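PDB 5XDC: thermophilic dibenzothiophene desulfurization enzyme C from Paenibacillus sp. A11-2, which is a flavin-dependent monooxygenase that oxidises dibenzothiophene, probably to the sulfoxide and then the sulfone, using reduced FMN and oxygen. Local coordinates for the interface of chains A and B. Numbering follows the deposited sequence. Chains: chain A/B, Thermophilic dibenzothiophene desulfurization enzyme C.

The four contacts are patches of one two-fold interface between identical chains of a tetramer, and each has a twin with the chains exchanged. Contacts 1, 2 and 3 form a continuous cluster, their C-alpha centres about 6 to 9 Å apart, with B:Leu205 in all three; A:Ala368 joins contacts 1 and 2, A:Arg371 contacts 1 and 3, and A:Tyr360 contacts 2 and 3. Contact 4 lies apart, about 12 Å from contact 2 and 16 to 17 Å from contacts 1 and 3, measured between the same centres. There A:Arg279 and A:Arg366, both FMN-binding positions, suggest that the flavin site, without FMN in this model, lies beside the boundary between these subunits.

Contact 1: the interface of chains A and B. Residues chain A 368-371; chain B 203-205, 208.
A:Arg371 and B:Asp203 carry the ionic part of this chain-chain interface. The guanidinium grips the carboxylate side-on: A:Arg371 NE donates to B:Asp203 OD1 at 2.8 Å, and A:Arg371 NH2 donates to B:Asp203 OD2 at 2.7 Å in a salt bridge. Both oxygens are met on their syn sides, but the donors stand somewhat out of the carboxylate plane and the two flat groups are turned 47° apart. The arginine chain runs out with CG anti to the backbone N (chi1 179°), then bends at chi3 (52°), which brings NE round to the acid.

Within chain B, B:Arg208 NH1 reaches B:Asp203 OD1 at 2.8 Å, nearly along its C-O axis, and also donates to B:Ser204 O. OD1 thus accepts from two arginines, which fixes the carboxylate and probably favours its charged form. An alanine in place of A:Arg371 would probably leave B:Asp203 OD2 without its mate across the interface, OD1 held from B:Arg208 but not from chain A, and the carboxylate freer to turn.

Backbone bonds flank this pair. A:Ser370 and B:Asp203 form a parallel beta bridge, in which A:Arg371 N donates to B:Asp203 O at 2.9 Å. Two residues on in chain B, B:Leu205 N donates to A:Ala368 O at 2.9 Å.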
# COMPACT_ATOMS: atom_id res chain seq x y z
N ALA A 368 -21.86 9.32 -2.15
CA ALA A 368 -22.39 7.98 -2.32
C ALA A 368 -23.87 7.86 -1.98
O ALA A 368 -24.55 6.96 -2.49
CB ALA A 368 -21.62 6.98 -1.46
N ALA A 369 -24.38 8.75 -1.12
CA ALA A 369 -25.77 8.67 -0.70
C ALA A 369 -26.73 8.97 -1.85
O ALA A 369 -27.87 8.51 -1.83
CB ALA A 369 -26.02 9.63 0.47
N SER A 370 -26.30 9.75 -2.84
CA SER A 370 -27.10 10.03 -4.03
C SER A 370 -26.48 9.28 -5.19
O SER A 370 -25.49 9.73 -5.79
CB SER A 370 -27.17 11.53 -4.30
OG SER A 370 -27.98 12.16 -3.30
N ARG A 371 -27.06 8.12 -5.51
CA ARG A 371 -26.58 7.31 -6.64
C ARG A 371 -26.48 8.14 -7.91
O ARG A 371 -25.58 7.90 -8.73
CB ARG A 371 -27.53 6.12 -6.87
CG ARG A 371 -27.16 5.19 -8.04
CD ARG A 371 -28.26 4.16 -8.34
NE ARG A 371 -29.57 4.77 -8.52
CZ ARG A 371 -29.95 5.49 -9.58
NH1 ARG A 371 -29.10 5.71 -10.58
NH2 ARG A 371 -31.17 6.01 -9.64
N ASP B 203 -32.00 6.87 -2.53
CA ASP B 203 -31.62 6.21 -3.77
C ASP B 203 -30.10 6.32 -3.86
O ASP B 203 -29.57 7.31 -4.38
CB ASP B 203 -32.32 6.84 -4.97
CG ASP B 203 -32.01 6.14 -6.28
OD1 ASP B 203 -31.30 5.12 -6.28
OD2 ASP B 203 -32.50 6.63 -7.32
N SER B 204 -29.41 5.32 -3.32
CA SER B 204 -28.00 5.42 -2.97
C SER B 204 -27.14 4.44 -3.77
O SER B 204 -27.63 3.49 -4.39
CB SER B 204 -27.82 5.15 -1.47
OG SER B 204 -28.32 3.86 -1.16
N LEU B 205 -25.82 4.70 -3.78
CA LEU B 205 -24.88 3.80 -4.42
C LEU B 205 -24.97 2.40 -3.83
O LEU B 205 -25.15 1.41 -4.55
CB LEU B 205 -23.46 4.33 -4.27
CG LEU B 205 -22.35 3.44 -4.85
CD1 LEU B 205 -22.50 3.25 -6.34
CD2 LEU B 205 -20.99 4.02 -4.50
N ARG B 208 -28.62 0.14 -0.16
CA ARG B 208 -29.76 0.67 -0.90
C ARG B 208 -31.10 0.37 -0.23
O ARG B 208 -32.10 1.02 -0.58
CB ARG B 208 -29.76 0.11 -2.32
CG ARG B 208 -28.70 0.76 -3.21
CD ARG B 208 -28.79 0.29 -4.65
NE ARG B 208 -30.14 0.38 -5.20
CZ ARG B 208 -30.74 1.51 -5.59
NH1 ARG B 208 -30.12 2.67 -5.49
NH2 ARG B 208 -31.96 1.46 -6.08

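Contact 2: the interface of chains A and B. Residues chain A 360-361, 364-365, 368; chain B 205, 383-384, 387.
B:Arg383, on helix 376-385, lies against the ring of A:Tyr360 and ends at A:Glu361. From CB, which leaves the helix, the chain runs to CG, anti to the backbone N (chi1 179°). B:Arg383 CG sits over one face of the A:Tyr360 ring, 4.0 Å from the centroid and displaced toward the rim, a CH-pi contact. The chain bends at chi2 and chi3, and B:Arg383 CD comes down beside A:Tyr360 CD2 at 3.5 Å. NE then passes A:Tyr360 CB, and CZ arrives beside the CG methylene of A:Glu361. At the tip B:Arg383 NH1 donates to A:Glu361 OE2 at 2.9 Å, a salt bridge that is practically straight (178° at H). It uses the anti lone pair of OE2, with that oxygen in the guanidinium plane, while the carboxylate plane is turned 62° from it. NH2 rests against A:Glu361 CG.

B:Leu387 packs alongside as the apolar wedge. B:Leu387 CB meets A:Ala365 CA at 3.6 Å. Of its two methyls, B:Leu387 CD2 touches the backbone A:Tyr360 O at 3.5 Å, and CD1 lies near A:Gly364 O and A:Tyr360 CB. Farther along, the methyl A:Ala368 CB faces B:Thr384 OG1 at 3.7 Å.

The patch seats helix 376-385 of one chain and the turn after it against A:Tyr360 to A:Ala365 of the other. A:Ala365 contributes to FMN binding, though no flavin is present in this model, and the packing probably helps shape that site.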
# COMPACT_ATOMS: atom_id res chain seq x y z
N TYR A 360 -13.67 8.90 -2.91
CA TYR A 360 -14.87 9.11 -2.10
C TYR A 360 -14.51 9.63 -0.72
O TYR A 360 -15.29 10.39 -0.12
CB TYR A 360 -15.65 7.81 -1.96
CG TYR A 360 -16.58 7.49 -3.12
CD1 TYR A 360 -17.86 8.02 -3.17
CD2 TYR A 360 -16.16 6.66 -4.15
CE1 TYR A 360 -18.72 7.72 -4.22
CE2 TYR A 360 -17.01 6.36 -5.20
CZ TYR A 360 -18.29 6.90 -5.23
OH TYR A 360 -19.13 6.60 -6.29
N GLU A 361 -13.36 9.22 -0.18
CA GLU A 361 -12.97 9.64 1.16
C GLU A 361 -12.70 11.13 1.24
O GLU A 361 -12.86 11.74 2.30
CB GLU A 361 -11.75 8.82 1.61
CG GLU A 361 -12.08 7.35 1.69
CD GLU A 361 -10.88 6.43 1.75
OE1 GLU A 361 -9.89 6.82 2.42
OE2 GLU A 361 -10.95 5.30 1.15
N GLY A 364 -16.82 12.74 0.73
CA GLY A 364 -17.76 12.57 1.82
C GLY A 364 -18.96 11.70 1.47
O GLY A 364 -19.16 11.28 0.33
N ALA A 365 -19.78 11.48 2.49
CA ALA A 365 -20.88 10.51 2.41
C ALA A 365 -21.90 10.87 1.35
O ALA A 365 -22.48 9.99 0.70
CB ALA A 365 -21.56 10.41 3.78
N ALA A 368 -21.86 9.32 -2.15
CA ALA A 368 -22.39 7.98 -2.32
C ALA A 368 -23.87 7.86 -1.98
O ALA A 368 -24.55 6.96 -2.49
CB ALA A 368 -21.62 6.98 -1.46
N LEU B 205 -25.82 4.70 -3.78
CA LEU B 205 -24.88 3.80 -4.42
C LEU B 205 -24.97 2.40 -3.83
O LEU B 205 -25.15 1.41 -4.55
CB LEU B 205 -23.46 4.33 -4.27
CG LEU B 205 -22.35 3.44 -4.85
CD1 LEU B 205 -22.50 3.25 -6.34
CD2 LEU B 205 -20.99 4.02 -4.50
N ARG B 383 -18.27 0.96 0.29
CA ARG B 383 -17.81 2.30 -0.08
C ARG B 383 -18.79 3.36 0.42
O ARG B 383 -18.38 4.46 0.82
CB ARG B 383 -17.63 2.41 -1.60
CG ARG B 383 -17.19 3.77 -2.12
CD ARG B 383 -15.78 4.14 -1.71
NE ARG B 383 -15.68 4.42 -0.28
CZ ARG B 383 -14.55 4.69 0.36
NH1 ARG B 383 -13.41 4.77 -0.30
NH2 ARG B 383 -14.57 4.87 1.68
N THR B 384 -20.09 3.05 0.41
CA THR B 384 -21.10 3.98 0.91
C THR B 384 -20.97 4.17 2.42
O THR B 384 -20.80 5.29 2.91
CB THR B 384 -22.50 3.48 0.53
OG1 THR B 384 -22.64 3.44 -0.90
CG2 THR B 384 -23.59 4.39 1.08
N LEU B 387 -18.07 5.93 4.67
CA LEU B 387 -18.03 7.39 4.65
C LEU B 387 -18.87 8.02 5.76
O LEU B 387 -18.89 9.25 5.87
CB LEU B 387 -18.53 7.90 3.30
CG LEU B 387 -17.75 7.36 2.10
CD1 LEU B 387 -18.45 7.72 0.80
CD2 LEU B 387 -16.33 7.90 2.09

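Contact 3: the interface of chains A and B. Residues chain A 360, 371, 376; chain B 205, 379.
Two torsions bring B:Leu205 and A:Asp376 together: CG of the leucine stands anti to its backbone N (chi1 177°), while CG of A:Asp376 lies between its backbone N and carbonyl carbon (chi1 62°). The two side chains run antiparallel, alongside each other, and the methyl B:Leu205 CD1 comes against the acid carbon, A:Asp376 CG, at 3.4 Å. B:Leu205 CD1 also lies 3.6 Å from A:Asp376 OD2, so contact with the carboxylate is van der Waals; no polar bond crosses the chains here. This is an apolar patch of the two-fold subunit interface, centred on B:Leu205 and lined by helix 376-385 of both chains.

B:Trp379 comes from that helix of the partner. The six-membered end of its ring system points at chain A, and A:Asp376 CB sits in the ring plane at its edge, 3.9 Å from B:Trp379 CZ3. Next to it, B:Trp379 CH2 meets A:Tyr360 CE2 at 3.9 Å, with the two aromatic side chains crossing at about a right angle.

A:Tyr360 therefore touches the tryptophan ring through CE2 and the other leucine methyl through its hydroxyl end. An alanine here would probably open a gap between B:Trp379 and B:Leu205 and let the tryptophan ring shift.

On the far flank, the methylene A:Arg371 CB lies 3.8 Å from B:Leu205 N.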
# COMPACT_ATOMS: atom_id res chain seq x y z
N TYR A 360 -13.67 8.90 -2.91
CA TYR A 360 -14.87 9.11 -2.10
C TYR A 360 -14.51 9.63 -0.72
O TYR A 360 -15.29 10.39 -0.12
CB TYR A 360 -15.65 7.81 -1.96
CG TYR A 360 -16.58 7.49 -3.12
CD1 TYR A 360 -17.86 8.02 -3.17
CD2 TYR A 360 -16.16 6.66 -4.15
CE1 TYR A 360 -18.72 7.72 -4.22
CE2 TYR A 360 -17.01 6.36 -5.20
CZ TYR A 360 -18.29 6.90 -5.23
OH TYR A 360 -19.13 6.60 -6.29
N ARG A 371 -27.06 8.12 -5.51
CA ARG A 371 -26.58 7.31 -6.64
C ARG A 371 -26.48 8.14 -7.91
O ARG A 371 -25.58 7.90 -8.73
CB ARG A 371 -27.53 6.12 -6.87
CG ARG A 371 -27.16 5.19 -8.04
CD ARG A 371 -28.26 4.16 -8.34
NE ARG A 371 -29.57 4.77 -8.52
CZ ARG A 371 -29.95 5.49 -9.58
NH1 ARG A 371 -29.10 5.71 -10.58
NH2 ARG A 371 -31.17 6.01 -9.64
N ASP A 376 -19.29 6.50 -9.28
CA ASP A 376 -18.84 5.11 -9.34
C ASP A 376 -18.58 4.64 -10.77
O ASP A 376 -17.96 3.59 -10.95
CB ASP A 376 -19.88 4.20 -8.67
CG ASP A 376 -21.23 4.24 -9.36
OD1 ASP A 376 -21.84 5.33 -9.42
OD2 ASP A 376 -21.66 3.18 -9.86
N LEU B 205 -25.82 4.70 -3.78
CA LEU B 205 -24.88 3.80 -4.42
C LEU B 205 -24.97 2.40 -3.83
O LEU B 205 -25.15 1.41 -4.55
CB LEU B 205 -23.46 4.33 -4.27
CG LEU B 205 -22.35 3.44 -4.85
CD1 LEU B 205 -22.50 3.25 -6.34
CD2 LEU B 205 -20.99 4.02 -4.50
N TRP B 379 -18.50 -3.84 -2.83
CA TRP B 379 -17.80 -2.56 -2.86
C TRP B 379 -18.78 -1.40 -2.70
O TRP B 379 -18.52 -0.46 -1.95
CB TRP B 379 -16.99 -2.41 -4.14
CG TRP B 379 -16.34 -1.05 -4.29
CD1 TRP B 379 -15.16 -0.65 -3.76
CD2 TRP B 379 -16.87 0.07 -5.00
NE1 TRP B 379 -14.90 0.67 -4.09
CE2 TRP B 379 -15.94 1.13 -4.85
CE3 TRP B 379 -18.02 0.29 -5.75
CZ2 TRP B 379 -16.13 2.37 -5.43
CZ3 TRP B 379 -18.22 1.54 -6.32
CH2 TRP B 379 -17.27 2.56 -6.16

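Contact 4: the interface of chains A and B. Residues chain A 279-282, 366; chain B 132, 158.
A polar, water-assisted contact between two identical subunits joins B:Asn132 to the A:Arg279 to A:Thr282 segment, helping hold the pair together within the tetramer. The asparagine CG stands anti to its backbone N (chi1 -174°), which carries the amide toward chain A, and chi2 (21°) turns OD1 and ND2 to their partners. The carbonyl oxygen B:Asn132 OD1 accepts from A:Thr282 N at 2.8 Å, the donor lying close to the line of the C=O bond, though the bond is bent to 147° at H. The other end, B:Asn132 ND2, faces water 1 at 3.2 Å, and that water lies 3.1 Å from A:Arg279 O, bridging the amide to the backbone.

Around this, A:Phe281 brings its ring edge atom CD1 to 3.7 Å from B:Asn132 OD1. The side chain of A:Thr282 is incompletely modelled, but its CB rests by the asparagine backbone.

Within chain A, the guanidiniums of A:Arg279 and A:Arg366 lie one over the other, offset and tilted, with A:Arg279 NE 3.3 Å above the guanidinium plane of A:Arg366. The ring of B:Phe158 approaches the latter loosely, B:Phe158 CE2 lying 4.3 Å from A:Arg366 CG.

Both arginines are FMN-binding positions and B:Phe158 lines the indole pocket, so this patch probably helps position the flavin-binding residues of one chain beside the substrate pocket of the other.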
# COMPACT_ATOMS: atom_id res chain seq x y z
N ARG A 279 -18.42 21.04 2.45
CA ARG A 279 -18.89 20.87 3.82
C ARG A 279 -17.80 20.21 4.65
O ARG A 279 -17.49 19.03 4.43
CB ARG A 279 -20.15 20.01 3.85
CG ARG A 279 -21.09 20.34 5.00
CD ARG A 279 -21.94 19.15 5.43
NE ARG A 279 -23.32 19.25 4.98
CZ ARG A 279 -24.22 18.27 5.08
NH1 ARG A 279 -23.88 17.11 5.61
NH2 ARG A 279 -25.47 18.46 4.65
N PRO A 280 -17.18 20.91 5.60
CA PRO A 280 -16.16 20.26 6.44
C PRO A 280 -16.80 19.27 7.39
O PRO A 280 -17.97 19.39 7.77
CB PRO A 280 -15.52 21.42 7.18
CG PRO A 280 -16.61 22.44 7.29
CD PRO A 280 -17.42 22.30 6.02
N PHE A 281 -16.03 18.26 7.78
CA PHE A 281 -16.50 17.33 8.80
C PHE A 281 -16.75 18.09 10.09
O PHE A 281 -15.91 18.89 10.53
CB PHE A 281 -15.48 16.20 9.02
CG PHE A 281 -15.81 15.31 10.19
CD1 PHE A 281 -17.05 14.71 10.30
CD2 PHE A 281 -14.85 15.05 11.16
CE1 PHE A 281 -17.36 13.89 11.37
CE2 PHE A 281 -15.14 14.22 12.23
CZ PHE A 281 -16.40 13.64 12.34
N THR A 282 -17.92 17.85 10.70
CA THR A 282 -18.38 18.66 11.82
C THR A 282 -17.28 18.88 12.85
O THR A 282 -17.07 20.00 13.33
CB THR A 282 -19.60 18.00 12.47
N ARG A 366 -22.18 12.16 1.16
CA ARG A 366 -23.23 12.53 0.22
C ARG A 366 -22.88 12.17 -1.21
O ARG A 366 -23.79 12.00 -2.03
CB ARG A 366 -23.51 14.03 0.35
CG ARG A 366 -24.22 14.38 1.66
CD ARG A 366 -24.45 15.87 1.83
NE ARG A 366 -23.23 16.63 1.57
CZ ARG A 366 -23.16 17.96 1.56
NH1 ARG A 366 -24.24 18.69 1.81
NH2 ARG A 366 -22.00 18.55 1.31
N ASN B 132 -23.80 15.62 11.93
CA ASN B 132 -22.63 16.20 11.27
C ASN B 132 -22.76 17.72 11.21
O ASN B 132 -22.70 18.34 10.14
CB ASN B 132 -22.44 15.61 9.86
CG ASN B 132 -21.15 16.07 9.20
OD1 ASN B 132 -20.22 16.52 9.88
ND2 ASN B 132 -21.09 15.98 7.88
N PHE B 158 -30.66 11.62 6.75
CA PHE B 158 -29.95 10.40 7.13
C PHE B 158 -30.59 9.76 8.35
O PHE B 158 -29.98 9.61 9.41
CB PHE B 158 -28.47 10.68 7.37
CG PHE B 158 -27.67 10.79 6.10
CD1 PHE B 158 -27.17 9.66 5.47
CD2 PHE B 158 -27.44 12.03 5.52
CE1 PHE B 158 -26.43 9.77 4.29
CE2 PHE B 158 -26.71 12.14 4.35
CZ PHE B 158 -26.21 11.01 3.73
O HOH W 1 -18.49 16.63 6.15